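Local atomic coordinates of AvmM (Streptomyces sp. NBRC 109436, PDB entry 7FE6), a protein that catalyses macrocyclization in alchivemycin A biosynthesis, through a dehydration and Michael-type addition. Residues A[17-22]-A[176-181]; A[44-49]-A[135-140]; A[58-63]-A[155-160]; A[72-77]-A[109-114]; A[95-100]-A[170-175]. All blocks are in the same frame, centred on the assembly; numbering follows the deposited sequence.

Contact 1: A[17-22]-A[176-181]; sequences GFRVND and GNVFGR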
# COMPACT_ATOMS: atom_id res chain seq x y z
N GLY A 17 2.21 -27.49 2.34
CA GLY A 17 1.85 -28.35 1.23
C GLY A 17 1.09 -27.67 0.13
O GLY A 17 0.61 -28.35 -0.79
N PHE A 18 1.00 -26.34 0.15
CA PHE A 18 0.05 -25.60 -0.66
C PHE A 18 0.73 -24.98 -1.87
O PHE A 18 1.92 -24.66 -1.85
CB PHE A 18 -0.61 -24.50 0.17
CG PHE A 18 -1.29 -25.00 1.41
CD1 PHE A 18 -2.54 -25.60 1.35
CD2 PHE A 18 -0.66 -24.91 2.64
CE1 PHE A 18 -3.17 -26.08 2.49
CE2 PHE A 18 -1.28 -25.39 3.79
CZ PHE A 18 -2.53 -25.97 3.71
N ARG A 19 -0.05 -24.82 -2.93
CA ARG A 19 0.43 -24.21 -4.15
C ARG A 19 0.06 -22.73 -4.14
O ARG A 19 -1.09 -22.37 -3.84
CB ARG A 19 -0.15 -24.91 -5.38
CG ARG A 19 0.34 -26.35 -5.52
CD ARG A 19 -0.19 -26.98 -6.78
NE ARG A 19 -1.62 -27.28 -6.68
CZ ARG A 19 -2.43 -27.42 -7.73
NH1 ARG A 19 -1.95 -27.26 -8.96
NH2 ARG A 19 -3.71 -27.70 -7.55
N VAL A 20 1.02 -21.89 -4.48
CA VAL A 20 0.87 -20.45 -4.33
C VAL A 20 1.29 -19.78 -5.63
O VAL A 20 2.42 -19.98 -6.10
CB VAL A 20 1.68 -19.91 -3.14
CG1 VAL A 20 1.76 -18.41 -3.20
CG2 VAL A 20 1.07 -20.38 -1.82
N ASN A 21 0.38 -19.03 -6.22
CA ASN A 21 0.66 -18.19 -7.38
C ASN A 21 0.78 -16.75 -6.89
O ASN A 21 -0.22 -16.11 -6.56
CB ASN A 21 -0.44 -18.33 -8.43
CG ASN A 21 -0.06 -17.68 -9.73
OD1 ASN A 21 0.85 -16.86 -9.78
ND2 ASN A 21 -0.78 -18.01 -10.80
N ASP A 22 2.03 -16.26 -6.82
CA ASP A 22 2.36 -14.88 -6.45
C ASP A 22 1.86 -13.84 -7.44
O ASP A 22 1.86 -12.65 -7.11
CB ASP A 22 3.88 -14.70 -6.33
CG ASP A 22 4.43 -15.33 -5.08
OD1 ASP A 22 3.76 -15.23 -4.02
OD2 ASP A 22 5.53 -15.91 -5.15
N GLY A 176 -10.81 -21.86 -2.23
CA GLY A 176 -9.69 -22.10 -3.12
C GLY A 176 -8.95 -23.40 -2.90
O GLY A 176 -8.99 -23.98 -1.80
N ASN A 177 -8.31 -23.92 -3.95
CA ASN A 177 -7.37 -25.01 -3.82
C ASN A 177 -5.93 -24.59 -4.07
O ASN A 177 -5.01 -25.28 -3.62
CB ASN A 177 -7.75 -26.17 -4.77
CG ASN A 177 -7.53 -25.83 -6.23
OD1 ASN A 177 -7.63 -24.67 -6.62
ND2 ASN A 177 -7.27 -26.85 -7.04
N VAL A 178 -5.72 -23.48 -4.77
CA VAL A 178 -4.42 -22.83 -4.83
C VAL A 178 -4.63 -21.38 -4.41
O VAL A 178 -5.75 -20.87 -4.40
CB VAL A 178 -3.78 -22.92 -6.23
CG1 VAL A 178 -3.56 -24.39 -6.59
CG2 VAL A 178 -4.67 -22.24 -7.24
N PHE A 179 -3.53 -20.70 -4.07
CA PHE A 179 -3.64 -19.42 -3.38
C PHE A 179 -2.70 -18.38 -3.96
O PHE A 179 -1.77 -18.68 -4.72
CB PHE A 179 -3.39 -19.59 -1.87
CG PHE A 179 -4.33 -20.55 -1.22
CD1 PHE A 179 -5.57 -20.14 -0.79
CD2 PHE A 179 -3.99 -21.90 -1.10
CE1 PHE A 179 -6.46 -21.04 -0.21
CE2 PHE A 179 -4.87 -22.81 -0.54
CZ PHE A 179 -6.10 -22.39 -0.09
N GLY A 180 -2.97 -17.12 -3.62
CA GLY A 180 -2.17 -16.00 -4.06
C GLY A 180 -1.16 -15.55 -3.02
O GLY A 180 -0.91 -16.22 -2.01
N ARG A 181 -0.57 -14.39 -3.29
CA ARG A 181 0.47 -13.82 -2.45
C ARG A 181 -0.14 -13.18 -1.21
O ARG A 181 -1.05 -12.35 -1.32
CB ARG A 181 1.26 -12.77 -3.25
CG ARG A 181 2.55 -12.32 -2.59
CD ARG A 181 3.20 -11.21 -3.36
NE ARG A 181 2.57 -9.92 -3.11
CZ ARG A 181 3.17 -8.74 -3.30
NH1 ARG A 181 4.44 -8.69 -3.73
NH2 ARG A 181 2.52 -7.61 -3.05

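Contact 2: A[44-49]-A[135-140]; sequences SVFYTN and SVTAHV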
# COMPACT_ATOMS: atom_id res chain seq x y z
N SER A 44 -11.03 -1.35 2.68
CA SER A 44 -11.23 -2.12 1.48
C SER A 44 -9.98 -2.95 1.23
O SER A 44 -8.88 -2.63 1.70
CB SER A 44 -11.60 -1.25 0.26
OG SER A 44 -10.49 -0.58 -0.32
N VAL A 45 -10.18 -4.06 0.54
CA VAL A 45 -9.10 -4.96 0.18
C VAL A 45 -9.49 -5.56 -1.16
O VAL A 45 -10.67 -5.83 -1.42
CB VAL A 45 -8.86 -6.02 1.29
CG1 VAL A 45 -10.18 -6.67 1.74
CG2 VAL A 45 -7.84 -7.10 0.87
N PHE A 46 -8.51 -5.75 -2.04
CA PHE A 46 -8.83 -6.19 -3.38
C PHE A 46 -7.70 -7.06 -3.89
O PHE A 46 -6.53 -6.82 -3.57
CB PHE A 46 -9.09 -5.00 -4.33
CG PHE A 46 -8.26 -3.75 -4.04
CD1 PHE A 46 -8.65 -2.86 -3.05
CD2 PHE A 46 -7.12 -3.46 -4.80
CE1 PHE A 46 -7.90 -1.72 -2.78
CE2 PHE A 46 -6.36 -2.32 -4.54
CZ PHE A 46 -6.75 -1.44 -3.53
N TYR A 47 -8.03 -8.09 -4.66
CA TYR A 47 -7.00 -8.94 -5.24
C TYR A 47 -6.99 -8.76 -6.75
O TYR A 47 -8.04 -8.61 -7.38
CB TYR A 47 -7.18 -10.41 -4.83
CG TYR A 47 -8.50 -11.08 -5.17
CD1 TYR A 47 -9.61 -10.99 -4.31
CD2 TYR A 47 -8.63 -11.88 -6.32
CE1 TYR A 47 -10.82 -11.63 -4.59
CE2 TYR A 47 -9.83 -12.52 -6.62
CZ TYR A 47 -10.92 -12.40 -5.75
OH TYR A 47 -12.10 -13.03 -6.04
N THR A 48 -5.78 -8.73 -7.33
CA THR A 48 -5.55 -8.34 -8.72
C THR A 48 -4.71 -9.40 -9.41
O THR A 48 -3.73 -9.89 -8.85
CB THR A 48 -4.83 -6.99 -8.83
OG1 THR A 48 -5.60 -5.97 -8.19
CG2 THR A 48 -4.57 -6.62 -10.31
N ASN A 49 -5.11 -9.76 -10.64
CA ASN A 49 -4.33 -10.72 -11.41
C ASN A 49 -3.21 -9.95 -12.11
O ASN A 49 -3.42 -9.31 -13.14
CB ASN A 49 -5.19 -11.48 -12.41
CG ASN A 49 -4.46 -12.67 -13.02
OD1 ASN A 49 -3.24 -12.77 -12.92
ND2 ASN A 49 -5.20 -13.58 -13.65
N SER A 135 -9.51 -7.21 -11.21
CA SER A 135 -9.42 -7.23 -9.75
C SER A 135 -10.80 -7.35 -9.15
O SER A 135 -11.80 -6.99 -9.78
CB SER A 135 -8.69 -5.97 -9.22
OG SER A 135 -9.55 -4.85 -9.16
N VAL A 136 -10.84 -7.89 -7.92
CA VAL A 136 -12.06 -8.06 -7.13
C VAL A 136 -11.84 -7.38 -5.78
O VAL A 136 -10.79 -7.57 -5.15
CB VAL A 136 -12.41 -9.56 -6.92
CG1 VAL A 136 -13.57 -9.73 -5.93
CG2 VAL A 136 -12.73 -10.24 -8.26
N THR A 137 -12.83 -6.62 -5.33
CA THR A 137 -12.72 -5.86 -4.09
C THR A 137 -13.71 -6.40 -3.07
O THR A 137 -14.86 -6.69 -3.41
CB THR A 137 -13.03 -4.37 -4.32
OG1 THR A 137 -12.00 -3.74 -5.10
CG2 THR A 137 -13.21 -3.61 -2.99
N ALA A 138 -13.27 -6.48 -1.82
CA ALA A 138 -14.17 -6.61 -0.69
C ALA A 138 -14.10 -5.30 0.08
O ALA A 138 -13.00 -4.85 0.44
CB ALA A 138 -13.79 -7.80 0.21
N HIS A 139 -15.24 -4.67 0.29
CA HIS A 139 -15.35 -3.62 1.29
C HIS A 139 -15.66 -4.30 2.62
O HIS A 139 -16.53 -5.18 2.67
CB HIS A 139 -16.45 -2.63 0.90
CG HIS A 139 -16.21 -1.94 -0.41
ND1 HIS A 139 -15.69 -0.67 -0.51
CD2 HIS A 139 -16.41 -2.36 -1.69
CE1 HIS A 139 -15.59 -0.32 -1.78
NE2 HIS A 139 -16.03 -1.33 -2.52
N VAL A 140 -14.95 -3.95 3.69
CA VAL A 140 -15.00 -4.75 4.91
C VAL A 140 -15.30 -3.85 6.11
O VAL A 140 -14.60 -2.85 6.33
CB VAL A 140 -13.68 -5.50 5.15
CG1 VAL A 140 -13.84 -6.42 6.33
CG2 VAL A 140 -13.28 -6.27 3.95

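Contact 3: A[58-63]-A[155-160]; sequences TGLNLV and IFALPG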
# COMPACT_ATOMS: atom_id res chain seq x y z
N THR A 58 -12.59 -17.46 -8.19
CA THR A 58 -11.73 -16.88 -7.16
C THR A 58 -12.58 -16.30 -6.05
O THR A 58 -13.70 -15.84 -6.30
CB THR A 58 -10.86 -15.76 -7.69
OG1 THR A 58 -11.71 -14.70 -8.14
CG2 THR A 58 -9.93 -16.23 -8.82
N GLY A 59 -12.00 -16.26 -4.85
CA GLY A 59 -12.60 -15.57 -3.72
C GLY A 59 -11.53 -15.18 -2.72
O GLY A 59 -10.46 -15.79 -2.65
N LEU A 60 -11.84 -14.15 -1.94
CA LEU A 60 -10.90 -13.62 -0.96
C LEU A 60 -11.03 -14.33 0.39
O LEU A 60 -12.14 -14.58 0.89
CB LEU A 60 -11.11 -12.12 -0.75
CG LEU A 60 -10.17 -11.51 0.30
CD1 LEU A 60 -8.72 -11.54 -0.17
CD2 LEU A 60 -10.58 -10.14 0.85
N ASN A 61 -9.89 -14.60 1.01
CA ASN A 61 -9.81 -14.98 2.41
C ASN A 61 -9.10 -13.88 3.19
O ASN A 61 -8.22 -13.19 2.66
CB ASN A 61 -9.09 -16.32 2.59
CG ASN A 61 -9.75 -17.45 1.80
OD1 ASN A 61 -10.82 -17.93 2.16
ND2 ASN A 61 -9.12 -17.86 0.70
N LEU A 62 -9.52 -13.70 4.44
CA LEU A 62 -8.99 -12.68 5.36
C LEU A 62 -8.62 -13.38 6.66
O LEU A 62 -9.42 -14.15 7.20
CB LEU A 62 -10.03 -11.59 5.62
CG LEU A 62 -9.65 -10.12 5.67
CD1 LEU A 62 -9.06 -9.64 4.35
CD2 LEU A 62 -10.89 -9.36 5.98
N VAL A 63 -7.40 -13.15 7.14
CA VAL A 63 -6.93 -13.80 8.36
C VAL A 63 -6.68 -12.75 9.43
O VAL A 63 -5.98 -11.77 9.18
CB VAL A 63 -5.67 -14.63 8.11
CG1 VAL A 63 -5.27 -15.33 9.38
CG2 VAL A 63 -5.92 -15.64 7.02
N ILE A 155 -4.04 -8.09 10.02
CA ILE A 155 -5.02 -8.60 9.08
C ILE A 155 -4.25 -9.04 7.84
O ILE A 155 -3.40 -8.30 7.33
CB ILE A 155 -6.08 -7.54 8.73
CG1 ILE A 155 -6.69 -6.98 10.01
CG2 ILE A 155 -7.17 -8.16 7.89
CD1 ILE A 155 -7.63 -5.79 9.79
N PHE A 156 -4.54 -10.24 7.36
CA PHE A 156 -3.85 -10.79 6.22
C PHE A 156 -4.83 -11.12 5.11
O PHE A 156 -5.92 -11.64 5.36
CB PHE A 156 -3.07 -12.05 6.56
CG PHE A 156 -1.93 -11.84 7.51
CD1 PHE A 156 -2.17 -11.71 8.89
CD2 PHE A 156 -0.62 -11.79 7.04
CE1 PHE A 156 -1.14 -11.54 9.77
CE2 PHE A 156 0.43 -11.61 7.90
CZ PHE A 156 0.18 -11.49 9.29
N ALA A 157 -4.46 -10.75 3.88
CA ALA A 157 -5.26 -11.04 2.70
C ALA A 157 -4.67 -12.25 1.99
O ALA A 157 -3.50 -12.25 1.61
CB ALA A 157 -5.30 -9.82 1.78
N LEU A 158 -5.49 -13.28 1.81
CA LEU A 158 -5.06 -14.52 1.18
C LEU A 158 -6.02 -14.79 0.03
O LEU A 158 -7.09 -15.37 0.24
CB LEU A 158 -5.05 -15.69 2.16
CG LEU A 158 -4.78 -17.07 1.54
CD1 LEU A 158 -3.31 -17.21 1.07
CD2 LEU A 158 -5.19 -18.17 2.50
N PRO A 159 -5.67 -14.37 -1.19
CA PRO A 159 -6.52 -14.67 -2.35
C PRO A 159 -6.58 -16.18 -2.60
O PRO A 159 -5.56 -16.86 -2.63
CB PRO A 159 -5.85 -13.92 -3.49
CG PRO A 159 -4.96 -12.91 -2.81
CD PRO A 159 -4.50 -13.57 -1.57
N GLY A 160 -7.80 -16.70 -2.75
CA GLY A 160 -8.02 -18.10 -3.09
C GLY A 160 -8.54 -18.26 -4.51
O GLY A 160 -9.42 -17.52 -4.95

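Contact 4: A[72-77]-A[109-114]; sequences LRREDF and IACQLS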
# COMPACT_ATOMS: atom_id res chain seq x y z
N LEU A 72 -8.37 -15.46 21.16
CA LEU A 72 -9.26 -14.88 20.15
C LEU A 72 -10.03 -15.97 19.40
O LEU A 72 -9.48 -17.02 19.03
CB LEU A 72 -8.46 -14.01 19.17
CG LEU A 72 -9.16 -13.41 17.95
CD1 LEU A 72 -10.19 -12.37 18.38
CD2 LEU A 72 -8.15 -12.79 16.96
N ARG A 73 -11.33 -15.76 19.21
CA ARG A 73 -12.16 -16.63 18.38
C ARG A 73 -12.95 -15.80 17.38
O ARG A 73 -13.04 -14.58 17.50
CB ARG A 73 -13.12 -17.47 19.24
CG ARG A 73 -12.39 -18.35 20.22
CD ARG A 73 -11.54 -19.42 19.53
NE ARG A 73 -10.86 -20.24 20.53
CZ ARG A 73 -9.60 -20.07 20.90
NH1 ARG A 73 -8.85 -19.11 20.33
NH2 ARG A 73 -9.07 -20.85 21.84
N ARG A 74 -13.57 -16.48 16.41
CA ARG A 74 -14.38 -15.79 15.40
C ARG A 74 -15.45 -14.92 16.04
O ARG A 74 -15.77 -13.83 15.54
CB ARG A 74 -15.02 -16.82 14.45
CG ARG A 74 -16.04 -16.24 13.46
CD ARG A 74 -15.45 -15.14 12.56
NE ARG A 74 -16.44 -14.62 11.63
CZ ARG A 74 -17.30 -13.64 11.92
NH1 ARG A 74 -17.28 -13.07 13.12
NH2 ARG A 74 -18.18 -13.23 11.01
N GLU A 75 -16.03 -15.41 17.15
CA GLU A 75 -17.10 -14.76 17.90
C GLU A 75 -16.69 -13.44 18.55
O GLU A 75 -17.58 -12.65 18.88
CB GLU A 75 -17.60 -15.72 18.99
CG GLU A 75 -18.35 -16.97 18.48
CD GLU A 75 -17.45 -17.94 17.70
OE1 GLU A 75 -16.39 -18.33 18.25
OE2 GLU A 75 -17.80 -18.28 16.53
N ASP A 76 -15.40 -13.18 18.74
CA ASP A 76 -14.98 -11.98 19.48
C ASP A 76 -14.99 -10.72 18.62
O ASP A 76 -14.61 -9.65 19.11
CB ASP A 76 -13.57 -12.16 20.04
CG ASP A 76 -13.49 -13.24 21.08
OD1 ASP A 76 -14.38 -13.28 21.96
OD2 ASP A 76 -12.55 -14.07 20.99
N PHE A 77 -15.36 -10.85 17.35
CA PHE A 77 -15.45 -9.70 16.48
C PHE A 77 -16.64 -9.85 15.54
O PHE A 77 -17.18 -10.94 15.34
CB PHE A 77 -14.13 -9.50 15.71
CG PHE A 77 -13.67 -10.71 14.92
CD1 PHE A 77 -14.04 -10.87 13.58
CD2 PHE A 77 -12.81 -11.65 15.48
CE1 PHE A 77 -13.58 -11.96 12.85
CE2 PHE A 77 -12.35 -12.73 14.75
CZ PHE A 77 -12.74 -12.88 13.42
N ILE A 109 -7.55 -16.44 12.98
CA ILE A 109 -8.88 -16.88 12.57
C ILE A 109 -9.00 -16.55 11.08
O ILE A 109 -9.06 -15.37 10.69
CB ILE A 109 -10.00 -16.18 13.36
CG1 ILE A 109 -9.76 -16.24 14.88
CG2 ILE A 109 -11.33 -16.83 13.06
CD1 ILE A 109 -9.61 -17.62 15.42
N ALA A 110 -9.02 -17.59 10.24
CA ALA A 110 -9.12 -17.42 8.79
C ALA A 110 -10.58 -17.39 8.36
O ALA A 110 -11.36 -18.29 8.69
CB ALA A 110 -8.37 -18.54 8.07
N CYS A 111 -10.96 -16.33 7.65
CA CYS A 111 -12.34 -16.08 7.25
C CYS A 111 -12.49 -15.98 5.74
O CYS A 111 -11.72 -15.27 5.07
CB CYS A 111 -12.87 -14.79 7.89
SG CYS A 111 -12.81 -14.83 9.64
N GLN A 112 -13.50 -16.64 5.21
CA GLN A 112 -13.80 -16.57 3.79
C GLN A 112 -14.71 -15.38 3.51
O GLN A 112 -15.79 -15.24 4.10
CB GLN A 112 -14.45 -17.88 3.32
CG GLN A 112 -14.58 -17.98 1.81
CD GLN A 112 -15.21 -19.30 1.36
OE1 GLN A 112 -15.78 -19.38 0.27
NE2 GLN A 112 -15.07 -20.34 2.16
N LEU A 113 -14.28 -14.53 2.57
CA LEU A 113 -15.04 -13.38 2.08
C LEU A 113 -15.27 -13.50 0.57
O LEU A 113 -14.98 -12.56 -0.17
CB LEU A 113 -14.30 -12.07 2.39
CG LEU A 113 -14.41 -11.47 3.79
CD1 LEU A 113 -13.75 -12.38 4.84
CD2 LEU A 113 -13.75 -10.10 3.81
N SER A 114 -15.85 -14.63 0.12
CA SER A 114 -16.00 -14.91 -1.30
C SER A 114 -17.39 -14.51 -1.75
O SER A 114 -18.24 -14.08 -0.96
CB SER A 114 -15.78 -16.40 -1.60
OG SER A 114 -16.82 -17.23 -1.04

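Contact 5: A[95-100]-A[170-175]; sequences KCWDPQ and IIPGLF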
# COMPACT_ATOMS: atom_id res chain seq x y z
N LYS A 95 -18.12 -20.41 7.35
CA LYS A 95 -17.13 -20.28 6.29
C LYS A 95 -15.86 -19.65 6.84
O LYS A 95 -15.30 -18.69 6.30
CB LYS A 95 -17.67 -19.48 5.10
CG LYS A 95 -18.84 -20.09 4.35
CD LYS A 95 -19.11 -19.35 3.02
CE LYS A 95 -20.48 -19.67 2.43
NZ LYS A 95 -21.62 -19.25 3.30
N CYS A 96 -15.41 -20.21 7.95
CA CYS A 96 -14.14 -19.85 8.57
C CYS A 96 -13.37 -21.13 8.83
O CYS A 96 -13.94 -22.22 8.91
CB CYS A 96 -14.31 -19.10 9.90
SG CYS A 96 -15.14 -17.51 9.78
N TRP A 97 -12.05 -20.99 8.85
CA TRP A 97 -11.20 -22.06 9.33
C TRP A 97 -11.24 -22.08 10.86
O TRP A 97 -11.57 -21.08 11.50
CB TRP A 97 -9.78 -21.87 8.81
CG TRP A 97 -8.95 -23.11 8.78
CD1 TRP A 97 -9.37 -24.38 9.00
CD2 TRP A 97 -7.55 -23.19 8.52
NE1 TRP A 97 -8.32 -25.26 8.89
CE2 TRP A 97 -7.18 -24.55 8.60
CE3 TRP A 97 -6.56 -22.24 8.23
CZ2 TRP A 97 -5.87 -24.99 8.39
CZ3 TRP A 97 -5.26 -22.67 8.02
CH2 TRP A 97 -4.93 -24.04 8.11
N ASP A 98 -10.95 -23.24 11.43
CA ASP A 98 -10.84 -23.35 12.87
C ASP A 98 -9.61 -22.59 13.37
O ASP A 98 -8.63 -22.45 12.62
CB ASP A 98 -10.76 -24.81 13.31
CG ASP A 98 -12.10 -25.48 13.30
OD1 ASP A 98 -13.12 -24.77 13.37
OD2 ASP A 98 -12.14 -26.73 13.27
N PRO A 99 -9.63 -22.12 14.64
CA PRO A 99 -8.46 -21.43 15.20
C PRO A 99 -7.15 -22.13 14.88
O PRO A 99 -7.08 -23.35 14.89
CB PRO A 99 -8.73 -21.44 16.71
CG PRO A 99 -10.21 -21.49 16.84
CD PRO A 99 -10.72 -22.25 15.63
N GLN A 100 -6.13 -21.36 14.52
CA GLN A 100 -4.80 -21.88 14.26
C GLN A 100 -3.84 -21.23 15.25
O GLN A 100 -3.98 -20.06 15.58
CB GLN A 100 -4.35 -21.60 12.82
CG GLN A 100 -5.26 -22.19 11.75
CD GLN A 100 -5.28 -23.70 11.79
OE1 GLN A 100 -4.23 -24.34 11.71
NE2 GLN A 100 -6.48 -24.28 11.93
N ILE A 170 -9.78 -26.53 -0.73
CA ILE A 170 -8.90 -27.54 -0.13
C ILE A 170 -8.80 -27.37 1.38
O ILE A 170 -8.50 -28.33 2.09
CB ILE A 170 -7.52 -27.54 -0.81
CG1 ILE A 170 -6.92 -28.95 -0.76
CG2 ILE A 170 -6.57 -26.53 -0.19
CD1 ILE A 170 -5.60 -29.09 -1.50
N ILE A 171 -8.97 -26.15 1.88
CA ILE A 171 -8.97 -25.87 3.31
C ILE A 171 -10.41 -25.70 3.76
O ILE A 171 -11.12 -24.84 3.21
CB ILE A 171 -8.15 -24.61 3.64
CG1 ILE A 171 -6.73 -24.74 3.10
CG2 ILE A 171 -8.14 -24.39 5.14
CD1 ILE A 171 -5.89 -23.53 3.40
N PRO A 172 -10.88 -26.44 4.77
CA PRO A 172 -12.30 -26.35 5.14
C PRO A 172 -12.62 -24.96 5.66
O PRO A 172 -11.92 -24.42 6.52
CB PRO A 172 -12.47 -27.43 6.21
CG PRO A 172 -11.11 -27.63 6.77
CD PRO A 172 -10.15 -27.39 5.63
N GLY A 173 -13.67 -24.36 5.10
CA GLY A 173 -14.09 -23.03 5.46
C GLY A 173 -13.58 -21.94 4.54
O GLY A 173 -14.22 -20.89 4.44
N LEU A 174 -12.46 -22.16 3.85
CA LEU A 174 -11.84 -21.14 3.02
C LEU A 174 -12.01 -21.44 1.53
O LEU A 174 -12.09 -22.61 1.12
CB LEU A 174 -10.35 -21.02 3.33
CG LEU A 174 -9.95 -20.84 4.80
CD1 LEU A 174 -8.46 -20.54 4.90
CD2 LEU A 174 -10.78 -19.75 5.45
N PHE A 175 -11.98 -20.37 0.72
CA PHE A 175 -12.15 -20.51 -0.72
C PHE A 175 -10.82 -20.80 -1.40
O PHE A 175 -9.83 -20.10 -1.17
CB PHE A 175 -12.76 -19.25 -1.34
CG PHE A 175 -13.09 -19.42 -2.79
CD1 PHE A 175 -12.13 -19.21 -3.77
CD2 PHE A 175 -14.36 -19.86 -3.17
CE1 PHE A 175 -12.43 -19.42 -5.11
CE2 PHE A 175 -14.67 -20.06 -4.51
CZ PHE A 175 -13.70 -19.83 -5.48

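Contact 1: A[17-22]-A[176-181]
Arg19 reaches Val178 with its CG anti to its own carbonyl carbon (chi1 -66°) and its NE turned by a bend at chi3 (-73°), while the CG1 branch of Val178 stands anti to the carbonyl carbon of that residue. In this setting the methyl lies over one face of the guanidinium, displaced toward the rim, with Val178 CG1 3.4 Å from Arg19 CZ. Tyr12 adds a cation-pi contact to the same arginine. Between the backbones, Val20 and Phe179 are bridged. Phe179 N donates to Arg19 O at 3.0 Å, and Asn21 N donates to Phe179 O at 2.6 Å. Both neighbours of Val20 thus bond to the one residue Phe179, and the segments run in directions 40° apart, consistent with a single bridge of parallel sense. Val20 CA adds a CA-H...O contact to Phe179 O of 3.2 Å. Phe18 meets Phe179 obliquely, Phe18 CD1 to Phe179 CE2 at 4.1 Å, and both rings touch Ile171. At the other end Asp22 OD1 lies against the aliphatic part of Arg181, 3.5 Å from its CG, with the charged groups not in contact. The short hairpin strand 18-20 is thereby laid on strand 178-189, at whose start Asn177 and Val178 both face Met161 of strand 153-162, a classic beta bulge.

Contact 2: A[44-49]-A[135-140]
Tyr47 and Val136 face each other in the antiparallel pairing of strands 44-49 and 135-140, neighbours in one of two sheets packed face to face, as in a beta sandwich. With Tyr47 CG between backbone N and carbonyl carbon (chi1 58°) and the ring turned by chi2 (-87°), one ring face is presented to Val136 CB, 3.8 Å from the centroid, a CH-pi contact. On the same sheet face Val45 CG1 meets Val140 CG2 at 3.8 Å. Reciprocal backbone bonds join Val45 to Ala138 and Tyr47 to Val136, among them Ala138 N to Val45 O at 2.7 Å. Further out, Tyr47 OH is hydrogen-bonded to Thr58 in the opposing sheet. An alanine in place of Tyr47 would probably strip the aromatic cover from Val136 and leave Thr58 without this hydroxyl mate. The other face, with Ser44, Thr137 and His139, bonds to the third subunit. The Ser135 side chain, directly after pocket residues Val133 and Glu134, lies about 4 Å (nearest atoms) from bound alchivemycin A. Thr137 OG1, bonded to Ser186 of the third subunit, lies 3.3 Å from Phe46 CB.

Contact 3: A[58-63]-A[155-160]
Gly59 with Gly160, Asn61 with Leu158 and Val63 with Phe156 are the hydrogen-bonded pairs of two antiparallel strands whose axes approach to 4.6 Å at 156°. Each pair is closed by two backbone bonds, for example Gly160 N to Gly59 O at 2.8 Å. The oxygen of Leu158 takes a second donor: Asn61 N (3.0 Å) and Asn61 ND2 (3.2 Å) reach Leu158 O from opposite faces of its carbonyl plane. These central strands belong to the mixed sheet of the sandwich, between strands 107-113 and 178-189, while Leu60, Ala157 and Pro159 face strands of the other sheet. Asn61 ND2 also donates to Phe175 O. A leucine in place of Asn61 would probably leave Phe175 O without this amide mate and Leu158 O with the backbone donor alone. A CB on Gly160 would lie 2.9 Å from Asn61 ND2, a clash. On the sandwich-facing side the Leu62 and Ile155 side chains cross obliquely, Leu62 CG 3.9 Å from Ile155 CG2. At the far end Val63 O lies at the edge of the Phe156 ring, 3.8 Å from Phe156 CD1.

Contact 4: A[72-77]-A[109-114]
Arg73, whose CA lies 4.0 Å from Ile109 CD1, gives its backbone N-H to Asp76 OD2 at 2.7 Å. The acceptor is met on its anti side, with the donor 29° out of the carboxylate plane. Asp76 N returns a bond to Arg73 O at 3.0 Å, closing the short 3-10 segment 74-76, and the second carboxylate oxygen forms a salt bridge with Arg145. Across the segments the contact is chiefly van der Waals. Ile109 is its hub: CD1 approaches the Leu72 carbonyl and Arg73 CA, CG1 faces Leu72 CG at 4.2 Å, and CG2 lies 3.9 Å from Arg74 CB. Arg74 bends at chi2 (59°), which places its CD 3.9 Å from Cys111 SG, and beyond this its NE is hydrogen-bonded to Gln91. Phe77 meets the strand with its ring edge: Cys111 SG lies 5.5 Å from the Phe77 centroid, 90° off the normal, a sulfur-aromatic contact. Over one face of that ring, near its centre, stands Arg74 O. Residues 72-76 link strands 57-66 and 77-83, which lie in different sheets, and Phe77 opens the latter; the segment packs on strand 107-113, an outermost strand, within this chain, of the mixed sheet, beside strand 57-66.

Contact 5: A[95-100]-A[170-175]
A type II beta turn from Ile171 to Leu174 packs against Trp97, joining two loops outside the sheets. Leu174 N bonds to Ile171 O at 3.1 Å to close it, and Pro172 and Gly173 fill its middle positions as is usual for this turn type. Gly173 CA makes a CA-H...O contact with Cys96 O of 3.5 Å, while a CB on Gly173 would fall 2.1 Å from Cys96 O, a clash. The indole of Trp97 lies between two groups. On one face Ile171 CG2, anti to its own backbone N, is 3.6 Å from the centroid of the five-membered ring, 13° off its normal, a CH-pi contact. The opposite face is met over its centre by Gln100 NE2, which is held by a 2.9 Å bond to Asp98 O. Leu174 CD2 packs on the stem of the indole, 4.1 Å from Trp97 CB. Lys95 O and Gly173 O come within 3.1 Å, and as two acceptors they do not bond. Their mutual repulsion is probably eased by Gln112 NE2, which bonds Gly173 O, and by Gln91, which only weakly engages Lys95 O. Between the loops the contact thus rests mainly on apolar packing at the indole, while backbone bonds tie Lys95 and Trp97 to strand 107-113.

In the fold
Contact 3 lies about 3 Å from the centre of the chain and ties the others together. Its strands, 57-66 and 153-162, are the inner neighbours of strands 107-113 (contact 4) and 178-189 (contact 1) in the mixed sheet. Contact 2 pairs strands of the other sheet, its centre about 9 Å from that of contact 3, with Tyr47 OH and Thr58 OG1 linking the layers. Contact 5, outside the sheets, is centred about 9 Å from contact 4 and 14 Å from contact 1, touching both and contact 3. Along the chain contact 1 encloses the rest; contacts 2, 3 and 5 interleave, contact 4 nests within 2 and 3, and 5 crosses 4, joining sequence-distant strands into two facing, helix-free sheets.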